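Local coordinates for protein L-aspartate semialdehyde sulfurtransferase (Methanocaldococcus jannaschii, PDB 3KPB) that probably condenses sulfide with aspartate semialdehyde to make homocysteine, and in this C-terminal CBS-domain pair binds S-adenosylmethionine and S-methyl-5'-thioadenosine, at residues P10-I18 / H30-E40; R70-D78 / Y91-D101. All coordinates share one frame; numbering follows the deposited sequence.

Contact 1: P10-I18 / H30-E40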
loop_
_atom_site.group_PDB
_atom_site.type_symbol
_atom_site.label_atom_id
_atom_site.label_comp_id
_atom_site.label_asym_id
_atom_site.label_seq_id
_atom_site.Cartn_x
_atom_site.Cartn_y
_atom_site.Cartn_z
ATOM N N PRO A 10 16.642 -6.692 13.116
ATOM C CA PRO A 10 15.837 -7.810 13.605
ATOM C C PRO A 10 14.510 -7.946 12.861
ATOM O O PRO A 10 14.011 -6.960 12.312
ATOM C CB PRO A 10 15.566 -7.436 15.070
ATOM C CG PRO A 10 16.618 -6.455 15.422
ATOM C CD PRO A 10 16.847 -5.679 14.170
ATOM N N PRO A 11 13.941 -9.165 12.835
ATOM C CA PRO A 11 12.610 -9.332 12.270
ATOM C C PRO A 11 11.558 -8.693 13.179
ATOM O O PRO A 11 11.746 -8.635 14.395
ATOM C CB PRO A 11 12.436 -10.854 12.215
ATOM C CG PRO A 11 13.321 -11.384 13.279
ATOM C CD PRO A 11 14.448 -10.406 13.462
ATOM N N ILE A 12 10.483 -8.184 12.587
ATOM C CA ILE A 12 9.336 -7.711 13.355
ATOM C C ILE A 12 8.153 -8.567 12.927
ATOM O O ILE A 12 7.767 -8.566 11.753
ATOM C CB ILE A 12 9.050 -6.204 13.142
ATOM C CG1 ILE A 12 10.215 -5.367 13.686
ATOM C CG2 ILE A 12 7.733 -5.808 13.822
ATOM C CD1 ILE A 12 10.218 -3.927 13.240
ATOM N N THR A 13 7.594 -9.309 13.883
ATOM C CA THR A 13 6.490 -10.231 13.619
ATOM C C THR A 13 5.365 -9.993 14.625
ATOM O O THR A 13 5.537 -9.254 15.599
ATOM C CB THR A 13 6.943 -11.709 13.711
ATOM O OG1 THR A 13 7.384 -11.993 15.045
ATOM C CG2 THR A 13 8.076 -12.004 12.728
ATOM N N ALA A 14 4.227 -10.647 14.398
ATOM C CA ALA A 14 3.084 -10.581 15.307
ATOM C C ALA A 14 2.385 -11.927 15.348
ATOM O O ALA A 14 2.542 -12.744 14.437
ATOM C CB ALA A 14 2.114 -9.498 14.865
ATOM N N HIS A 15 1.613 -12.156 16.405
ATOM C CA HIS A 15 0.778 -13.348 16.494
ATOM C C HIS A 15 -0.572 -13.134 15.802
ATOM O O HIS A 15 -0.985 -11.993 15.582
ATOM C CB HIS A 15 0.610 -13.759 17.952
ATOM C CG HIS A 15 1.884 -14.212 18.594
ATOM N ND1 HIS A 15 2.653 -15.231 18.072
ATOM C CD2 HIS A 15 2.519 -13.799 19.717
ATOM C CE1 HIS A 15 3.712 -15.417 18.839
ATOM N NE2 HIS A 15 3.654 -14.563 19.844
ATOM N N SER A 16 -1.251 -14.226 15.451
ATOM C CA SER A 16 -2.478 -14.137 14.655
ATOM C C SER A 16 -3.730 -13.774 15.457
ATOM O O SER A 16 -4.737 -13.358 14.879
ATOM C CB SER A 16 -2.711 -15.431 13.865
ATOM O OG SER A 16 -3.229 -16.464 14.687
ATOM N N ASN A 17 -3.660 -13.933 16.776
ATOM C CA ASN A 17 -4.812 -13.694 17.650
ATOM C C ASN A 17 -5.109 -12.215 17.912
ATOM O O ASN A 17 -6.121 -11.887 18.536
ATOM C CB ASN A 17 -4.663 -14.451 18.986
ATOM C CG ASN A 17 -3.364 -14.115 19.719
ATOM O OD1 ASN A 17 -3.361 -13.370 20.702
ATOM N ND2 ASN A 17 -2.254 -14.664 19.238
ATOM N N ILE A 18 -4.244 -11.327 17.431
ATOM C CA ILE A 18 -4.384 -9.902 17.746
ATOM C C ILE A 18 -5.468 -9.198 16.913
ATOM O O ILE A 18 -5.831 -9.653 15.827
ATOM C CB ILE A 18 -3.023 -9.144 17.670
ATOM C CG1 ILE A 18 -2.480 -9.104 16.237
ATOM C CG2 ILE A 18 -2.002 -9.753 18.645
ATOM C CD1 ILE A 18 -1.354 -8.096 16.037
ATOM N N HIS A 30 6.509 0.926 13.746
ATOM C CA HIS A 30 7.784 0.564 13.156
ATOM C C HIS A 30 8.000 1.165 11.772
ATOM O O HIS A 30 9.072 0.998 11.186
ATOM C CB HIS A 30 7.928 -0.951 13.130
ATOM C CG HIS A 30 7.985 -1.551 14.497
ATOM N ND1 HIS A 30 6.912 -2.193 15.081
ATOM C CD2 HIS A 30 8.972 -1.552 15.422
ATOM C CE1 HIS A 30 7.253 -2.597 16.294
ATOM N NE2 HIS A 30 8.497 -2.215 16.526
ATOM N N ASN A 31 6.986 1.873 11.271
ATOM C CA ASN A 31 6.959 2.394 9.904
ATOM C C ASN A 31 7.238 1.313 8.861
ATOM O O ASN A 31 8.111 1.454 7.997
ATOM C CB ASN A 31 7.892 3.596 9.733
ATOM C CG ASN A 31 7.494 4.457 8.560
ATOM O OD1 ASN A 31 6.308 4.720 8.353
ATOM N ND2 ASN A 31 8.478 4.902 7.783
ATOM N N ILE A 32 6.495 0.218 8.969
ATOM C CA ILE A 32 6.646 -0.902 8.038
ATOM C C ILE A 32 5.331 -1.211 7.345
ATOM O O ILE A 32 4.257 -0.944 7.891
ATOM C CB ILE A 32 7.177 -2.196 8.733
ATOM C CG1 ILE A 32 6.272 -2.613 9.911
ATOM C CG2 ILE A 32 8.656 -2.024 9.133
ATOM C CD1 ILE A 32 6.672 -3.920 10.597
ATOM N N ASN A 33 5.407 -1.775 6.144
ATOM C CA ASN A 33 4.187 -2.208 5.476
ATOM C C ASN A 33 4.081 -3.718 5.305
ATOM O O ASN A 33 3.203 -4.198 4.603
ATOM C CB ASN A 33 4.000 -1.500 4.127
ATOM C CG ASN A 33 2.593 -1.680 3.559
ATOM O OD1 ASN A 33 1.604 -1.557 4.279
ATOM N ND2 ASN A 33 2.506 -1.969 2.265
ATOM N N HIS A 34 4.981 -4.468 5.936
ATOM C CA HIS A 34 4.953 -5.924 5.869
ATOM C C HIS A 34 5.146 -6.474 7.257
ATOM O O HIS A 34 6.139 -6.171 7.920
ATOM C CB HIS A 34 6.062 -6.448 4.972
ATOM C CG HIS A 34 6.018 -5.900 3.589
ATOM N ND1 HIS A 34 6.732 -4.784 3.214
ATOM C CD2 HIS A 34 5.331 -6.299 2.493
ATOM C CE1 HIS A 34 6.493 -4.523 1.941
ATOM N NE2 HIS A 34 5.648 -5.428 1.481
ATOM N N LEU A 35 4.187 -7.279 7.696
ATOM C CA LEU A 35 4.214 -7.856 9.023
ATOM C C LEU A 35 3.970 -9.363 8.923
ATOM O O LEU A 35 2.827 -9.801 8.781
ATOM C CB LEU A 35 3.153 -7.177 9.895
ATOM C CG LEU A 35 3.062 -7.626 11.354
ATOM C CD1 LEU A 35 4.362 -7.319 12.103
ATOM C CD2 LEU A 35 1.861 -6.982 12.040
ATOM N N PRO A 36 5.051 -10.163 8.952
ATOM C CA PRO A 36 4.903 -11.620 8.996
ATOM C C PRO A 36 4.175 -12.033 10.270
ATOM O O PRO A 36 4.436 -11.475 11.343
ATOM C CB PRO A 36 6.349 -12.129 9.022
ATOM C CG PRO A 36 7.176 -11.001 8.488
ATOM C CD PRO A 36 6.456 -9.737 8.824
ATOM N N ILE A 37 3.254 -12.983 10.134
ATOM C CA ILE A 37 2.491 -13.482 11.270
ATOM C C ILE A 37 3.025 -14.860 11.636
ATOM O O ILE A 37 3.200 -15.717 10.765
ATOM C CB ILE A 37 0.974 -13.537 10.967
ATOM C CG1 ILE A 37 0.457 -12.167 10.491
ATOM C CG2 ILE A 37 0.201 -14.057 12.185
ATOM C CD1 ILE A 37 0.728 -10.994 11.447
ATOM N N VAL A 38 3.316 -15.054 12.916
ATOM C CA VAL A 38 3.877 -16.314 13.384
ATOM C C VAL A 38 2.951 -16.942 14.414
ATOM O O VAL A 38 2.159 -16.239 15.062
ATOM C CB VAL A 38 5.303 -16.145 13.964
ATOM C CG1 VAL A 38 6.276 -15.721 12.872
ATOM C CG2 VAL A 38 5.317 -15.156 15.140
ATOM N N ASP A 39 3.036 -18.265 14.548
ATOM C CA ASP A 39 2.272 -18.948 15.581
ATOM C C ASP A 39 2.980 -18.852 16.930
ATOM O O ASP A 39 4.029 -18.206 17.052
ATOM C CB ASP A 39 1.915 -20.396 15.191
ATOM C CG ASP A 39 3.133 -21.283 14.950
ATOM O OD1 ASP A 39 4.219 -21.043 15.526
ATOM O OD2 ASP A 39 2.985 -22.257 14.180
ATOM N N GLU A 40 2.386 -19.480 17.940
ATOM C CA GLU A 40 2.881 -19.389 19.312
ATOM C C GLU A 40 4.271 -20.013 19.461
ATOM O O GLU A 40 4.929 -19.853 20.495
ATOM C CB GLU A 40 1.868 -20.000 20.295
ATOM C CG GLU A 40 1.742 -21.532 20.268
ATOM C CD GLU A 40 0.832 -22.077 19.165
ATOM O OE1 GLU A 40 0.536 -23.290 19.204
ATOM O OE2 GLU A 40 0.411 -21.313 18.267
HETATM O O HOH W 1 8.393 -6.834 9.498
HETATM O O HOH W 2 -0.223 -16.720 16.063
#
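I12 and H30 meet through a CH-pi contact: the CD1 methyl of I12 sits over one face of the imidazole, 3.8 Å from the ring centroid and 30° off its normal. The other branch of I12, CG2, lies anti to the backbone N (CG1 having chi1 -65°) and reaches CD1 of I32 at 3.9 Å and CD1 of L35 a little farther off. I12 thus packs against H30, I32 and L35, the residues that lead from helix 20-30 into strand 35-38. Farther along, A14 CB rests against L35 CD2 (3.8 Å) and I37 CD1, while on the opposite face V38 CG2 lies beside T13 OG1.

The backbones run parallel and are joined by two bonds. A14 N gives its hydrogen to P36 O at 3.2 Å, and V38 N gives its own to A14 O at 2.9 Å, nearly straight at 164°. Beyond them the imidazole of H15 presents its edge: ND1 donates to V38 O at 3.2 Å, the carbonyl oxygen in the ring plane but the donor well above the carbonyl plane. V38 O also takes a hydrogen from a water that accepts one from S16 N. A second water donates to I12 O and H34 O, tying the segments together where they splay apart; I12 and H34 both belong to the S-methyl-5'-thioadenosine site.

N31, with positive phi, closes the helix in a Schellman motif and turns the chain toward the strand. The unit is the beta-alpha-beta crossover of the first CBS motif: strand 14-15, helix 20-30 and strand 35-38. Helix 20-30 covers the A14 and L35 side through I26, strand 44-48 pairs with the far edge of 35-38, and V105 of strand 105-110 packs on T13 and V38.

Contact 2: R70-D78 / Y91-D101; sequences RNVITAHED and YNISGVPVVDD. With SAM (S-adenosylmethionine), chain E.
I73 lays its CD1 methyl over one face of the Y91 ring, 3.9 Å from the centroid, and the same methyl touches I93 CD1. On this flank the adenine of SAM lies against I73 and I93. I73 N donates to SAM N1 at 2.9 Å, and SAM N6 donates to both I73 O and G95 O, so the backbone reads the adenine edge from both segments. V72 CG1 meets the P97 ring at CG.

The tight, buried part is A75 among V96, P97, V98 and V99: its CB packs on V96 CG2, and two strand bonds, A75 N to P97 O and V99 N to A75 O (both 2.9 Å), join the parallel segments. A longer bond from E77 N to V99 O (3.3 Å) continues the ladder toward the polar end.

That end is more open. H76 swings its ring out opposite its own amide nitrogen (chi1 -163°), and NE2 donates a hydrogen bond to D101 OD1 at 2.7 Å, meeting it from above the carboxylate plane, while ND1 accepts from D78 N at 3.1 Å. Replacing this histidine with an alanine would probably leave the D101 carboxylate without its imidazole partner and the D78 amide without its acceptor. A water bridges E77 OE2 and D101 N.

Strand 75-76, helix 81-91 and strand 95-99 form the beta-alpha-beta unit of the second CBS motif, which supplies most of the adenine contacts described here.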
loop_
_atom_site.group_PDB
_atom_site.type_symbol
_atom_site.label_atom_id
_atom_site.label_comp_id
_atom_site.label_asym_id
_atom_site.label_seq_id
_atom_site.Cartn_x
_atom_site.Cartn_y
_atom_site.Cartn_z
ATOM N N ARG A 70 -2.396 -16.347 3.678
ATOM C CA ARG A 70 -1.838 -17.598 4.183
ATOM C C ARG A 70 -0.832 -18.270 3.250
ATOM O O ARG A 70 0.023 -19.029 3.716
ATOM C CB ARG A 70 -2.959 -18.560 4.575
ATOM C CG ARG A 70 -3.683 -18.142 5.846
ATOM C CD ARG A 70 -4.875 -19.036 6.116
ATOM N NE ARG A 70 -5.724 -18.518 7.188
ATOM C CZ ARG A 70 -5.760 -19.010 8.425
ATOM N NH1 ARG A 70 -4.998 -20.044 8.759
ATOM N NH2 ARG A 70 -6.567 -18.473 9.332
ATOM N N ASN A 71 -0.925 -17.990 1.949
ATOM C CA ASN A 71 0.079 -18.459 0.994
ATOM C C ASN A 71 1.167 -17.405 0.867
ATOM O O ASN A 71 1.101 -16.517 0.010
ATOM C CB ASN A 71 -0.551 -18.784 -0.366
ATOM C CG ASN A 71 0.475 -19.217 -1.413
ATOM O OD1 ASN A 71 1.635 -19.503 -1.101
ATOM N ND2 ASN A 71 0.043 -19.266 -2.667
ATOM N N VAL A 72 2.159 -17.498 1.743
ATOM C CA VAL A 72 3.195 -16.483 1.809
ATOM C C VAL A 72 4.329 -16.804 0.853
ATOM O O VAL A 72 4.874 -17.913 0.857
ATOM C CB VAL A 72 3.766 -16.318 3.239
ATOM C CG1 VAL A 72 4.615 -15.054 3.332
ATOM C CG2 VAL A 72 2.643 -16.275 4.267
ATOM N N ILE A 73 4.668 -15.817 0.031
ATOM C CA ILE A 73 5.855 -15.878 -0.814
ATOM C C ILE A 73 7.052 -15.462 0.031
ATOM O O ILE A 73 7.098 -14.344 0.553
ATOM C CB ILE A 73 5.722 -14.960 -2.042
ATOM C CG1 ILE A 73 4.473 -15.336 -2.840
ATOM C CG2 ILE A 73 6.986 -15.035 -2.911
ATOM C CD1 ILE A 73 3.862 -14.184 -3.602
ATOM N N THR A 74 8.013 -16.376 0.161
ATOM C CA THR A 74 9.122 -16.217 1.087
ATOM C C THR A 74 10.448 -16.358 0.368
ATOM O O THR A 74 10.506 -16.794 -0.790
ATOM C CB THR A 74 9.084 -17.283 2.215
ATOM O OG1 THR A 74 9.147 -18.596 1.640
ATOM C CG2 THR A 74 7.810 -17.167 3.041
ATOM N N ALA A 75 11.505 -15.956 1.065
ATOM C CA ALA A 75 12.866 -16.194 0.630
ATOM C C ALA A 75 13.588 -17.007 1.685
ATOM O O ALA A 75 13.250 -16.963 2.870
ATOM C CB ALA A 75 13.587 -14.886 0.383
ATOM N N HIS A 76 14.578 -17.770 1.249
ATOM C CA HIS A 76 15.338 -18.565 2.186
ATOM C C HIS A 76 16.576 -17.784 2.545
ATOM O O HIS A 76 17.102 -17.016 1.731
ATOM C CB HIS A 76 15.695 -19.919 1.581
ATOM C CG HIS A 76 16.124 -20.942 2.589
ATOM N ND1 HIS A 76 17.433 -21.085 2.995
ATOM C CD2 HIS A 76 15.421 -21.899 3.241
ATOM C CE1 HIS A 76 17.515 -22.073 3.869
ATOM N NE2 HIS A 76 16.309 -22.584 4.036
ATOM N N GLU A 77 17.028 -17.963 3.780
ATOM C CA GLU A 77 18.232 -17.292 4.230
ATOM C C GLU A 77 19.409 -17.545 3.279
ATOM O O GLU A 77 20.187 -16.629 3.007
ATOM C CB GLU A 77 18.564 -17.625 5.693
ATOM C CG GLU A 77 18.314 -19.067 6.126
ATOM C CD GLU A 77 18.702 -19.321 7.578
ATOM O OE1 GLU A 77 18.656 -18.375 8.394
ATOM O OE2 GLU A 77 19.051 -20.476 7.904
ATOM N N ASP A 78 19.507 -18.758 2.732
ATOM C CA ASP A 78 20.589 -19.100 1.792
ATOM C C ASP A 78 20.286 -18.798 0.304
ATOM O O ASP A 78 21.087 -19.133 -0.572
ATOM C CB ASP A 78 21.030 -20.574 1.957
ATOM C CG ASP A 78 21.208 -20.985 3.426
ATOM O OD1 ASP A 78 21.569 -20.131 4.277
ATOM O OD2 ASP A 78 20.993 -22.180 3.724
ATOM N N TYR A 91 5.295 -11.828 -8.798
ATOM C CA TYR A 91 4.072 -11.820 -8.000
ATOM C C TYR A 91 3.569 -10.417 -7.700
ATOM O O TYR A 91 2.528 -10.248 -7.055
ATOM C CB TYR A 91 4.287 -12.594 -6.702
ATOM C CG TYR A 91 4.476 -14.067 -6.937
ATOM C CD1 TYR A 91 3.383 -14.890 -7.216
ATOM C CD2 TYR A 91 5.743 -14.643 -6.894
ATOM C CE1 TYR A 91 3.548 -16.246 -7.441
ATOM C CE2 TYR A 91 5.921 -16.002 -7.118
ATOM C CZ TYR A 91 4.819 -16.796 -7.391
ATOM O OH TYR A 91 4.989 -18.142 -7.613
ATOM N N ASN A 92 4.309 -9.419 -8.184
ATOM C CA ASN A 92 3.994 -8.006 -7.958
ATOM C C ASN A 92 3.824 -7.715 -6.461
ATOM O O ASN A 92 2.819 -7.149 -6.018
ATOM C CB ASN A 92 2.774 -7.580 -8.791
ATOM C CG ASN A 92 2.462 -6.093 -8.672
ATOM O OD1 ASN A 92 3.357 -5.245 -8.692
ATOM N ND2 ASN A 92 1.178 -5.772 -8.551
ATOM N N ILE A 93 4.821 -8.141 -5.694
ATOM C CA ILE A 93 4.892 -7.867 -4.263
ATOM C C ILE A 93 6.141 -7.039 -3.972
ATOM O O ILE A 93 7.048 -6.955 -4.804
ATOM C CB ILE A 93 4.900 -9.167 -3.423
ATOM C CG1 ILE A 93 6.050 -10.082 -3.865
ATOM C CG2 ILE A 93 3.541 -9.870 -3.508
ATOM C CD1 ILE A 93 6.188 -11.346 -3.055
ATOM N N SER A 94 6.185 -6.433 -2.790
ATOM C CA SER A 94 7.261 -5.510 -2.445
ATOM C C SER A 94 7.990 -5.892 -1.156
ATOM O O SER A 94 8.872 -5.163 -0.706
ATOM C CB SER A 94 6.708 -4.087 -2.338
ATOM O OG SER A 94 5.607 -4.035 -1.444
ATOM N N GLY A 95 7.611 -7.019 -0.556
ATOM C CA GLY A 95 8.284 -7.519 0.646
ATOM C C GLY A 95 8.119 -9.019 0.781
ATOM O O GLY A 95 7.028 -9.545 0.560
ATOM N N VAL A 96 9.199 -9.715 1.119
ATOM C CA VAL A 96 9.123 -11.154 1.365
ATOM C C VAL A 96 9.771 -11.478 2.706
ATOM O O VAL A 96 10.887 -11.029 2.982
ATOM C CB VAL A 96 9.765 -12.010 0.226
ATOM C CG1 VAL A 96 9.068 -11.765 -1.103
ATOM C CG2 VAL A 96 11.258 -11.742 0.097
ATOM N N PRO A 97 9.064 -12.237 3.558
ATOM C CA PRO A 97 9.683 -12.743 4.776
ATOM C C PRO A 97 10.809 -13.705 4.420
ATOM O O PRO A 97 10.715 -14.443 3.432
ATOM C CB PRO A 97 8.541 -13.494 5.475
ATOM C CG PRO A 97 7.287 -12.964 4.851
ATOM C CD PRO A 97 7.657 -12.665 3.438
ATOM N N VAL A 98 11.866 -13.678 5.223
ATOM C CA VAL A 98 12.992 -14.584 5.073
ATOM C C VAL A 98 12.831 -15.656 6.151
ATOM O O VAL A 98 12.673 -15.334 7.337
ATOM C CB VAL A 98 14.336 -13.832 5.207
ATOM C CG1 VAL A 98 15.498 -14.780 4.975
ATOM C CG2 VAL A 98 14.396 -12.667 4.218
ATOM N N VAL A 99 12.829 -16.920 5.723
ATOM C CA VAL A 99 12.608 -18.058 6.619
ATOM C C VAL A 99 13.801 -19.007 6.605
ATOM O O VAL A 99 14.589 -19.020 5.650
ATOM C CB VAL A 99 11.293 -18.850 6.285
ATOM C CG1 VAL A 99 10.064 -17.965 6.470
ATOM C CG2 VAL A 99 11.326 -19.444 4.873
ATOM N N ASP A 100 13.942 -19.783 7.676
ATOM C CA ASP A 100 14.919 -20.866 7.696
ATOM C C ASP A 100 14.233 -22.216 7.430
ATOM O O ASP A 100 13.029 -22.268 7.134
ATOM C CB ASP A 100 15.753 -20.861 8.998
ATOM C CG ASP A 100 14.926 -21.146 10.255
ATOM O OD1 ASP A 100 13.805 -21.691 10.150
ATOM O OD2 ASP A 100 15.420 -20.839 11.368
ATOM N N ASP A 101 14.999 -23.300 7.540
ATOM C CA ASP A 101 14.486 -24.649 7.279
ATOM C C ASP A 101 13.419 -25.121 8.281
ATOM O O ASP A 101 12.725 -26.104 8.018
ATOM C CB ASP A 101 15.636 -25.667 7.222
ATOM C CG ASP A 101 16.380 -25.666 5.881
ATOM O OD1 ASP A 101 15.868 -25.120 4.879
ATOM O OD2 ASP A 101 17.488 -26.238 5.827
HETATM N N SAM E . 2.703 -4.964 -2.602
HETATM C CA SAM E . 1.233 -5.007 -2.552
HETATM C C SAM E . 0.768 -5.096 -1.095
HETATM O O SAM E . 1.334 -4.458 -0.203
HETATM O OXT SAM E . -0.192 -5.801 -0.773
HETATM C CB SAM E . 0.732 -6.231 -3.324
HETATM C CG SAM E . -0.606 -5.941 -4.008
HETATM S SD SAM E . -1.917 -7.127 -3.540
HETATM C CE SAM E . -3.351 -6.236 -4.098
HETATM C "C5'" SAM E . -2.178 -7.055 -1.732
HETATM C "C4'" SAM E . -1.960 -8.405 -1.052
HETATM O "O4'" SAM E . -0.614 -8.854 -1.263
HETATM C "C3'" SAM E . -2.074 -8.209 0.458
HETATM O "O3'" SAM E . -3.337 -8.718 0.877
HETATM C "C2'" SAM E . -0.948 -9.063 1.037
HETATM O "O2'" SAM E . -1.503 -10.013 1.954
HETATM C "C1'" SAM E . -0.377 -9.777 -0.191
HETATM N N9 SAM E . 1.078 -9.955 -0.005
HETATM C C8 SAM E . 1.975 -8.984 0.184
HETATM N N7 SAM E . 3.188 -9.524 0.319
HETATM C C5 SAM E . 3.062 -10.845 0.213
HETATM C C6 SAM E . 3.955 -11.906 0.270
HETATM N N6 SAM E . 5.255 -11.702 0.463
HETATM N N1 SAM E . 3.487 -13.155 0.123
HETATM C C2 SAM E . 2.198 -13.380 -0.071
HETATM N N3 SAM E . 1.320 -12.390 -0.129
HETATM C C4 SAM E . 1.723 -11.118 0.011
HETATM O O HOH W 3 17.815 -22.972 7.295
#

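In the fold
Contacts 1 and 2 are the corresponding parallel strand pairs of the two CBS motifs, in series along the chain and on opposite sides of its centre, with their own centres about 14 Å apart. They touch directly: H34 NE2 lies 3.2 Å from S94 OG, a probable hydrogen bond, and P36 CG is 4.1 Å from P97 CG. The H34-S94 link joins a residue of the S-methyl-5'-thioadenosine site to one of the SAM site, and the H34 side chain is about 6 Å from that of I93. Contact 2 grips the adenine of SAM, while contact 1 touches the ligand through N33; the side chain of P36 is about 8 Å from the bound SAM. SAM is also hydrogen-bonded to T69 and D52.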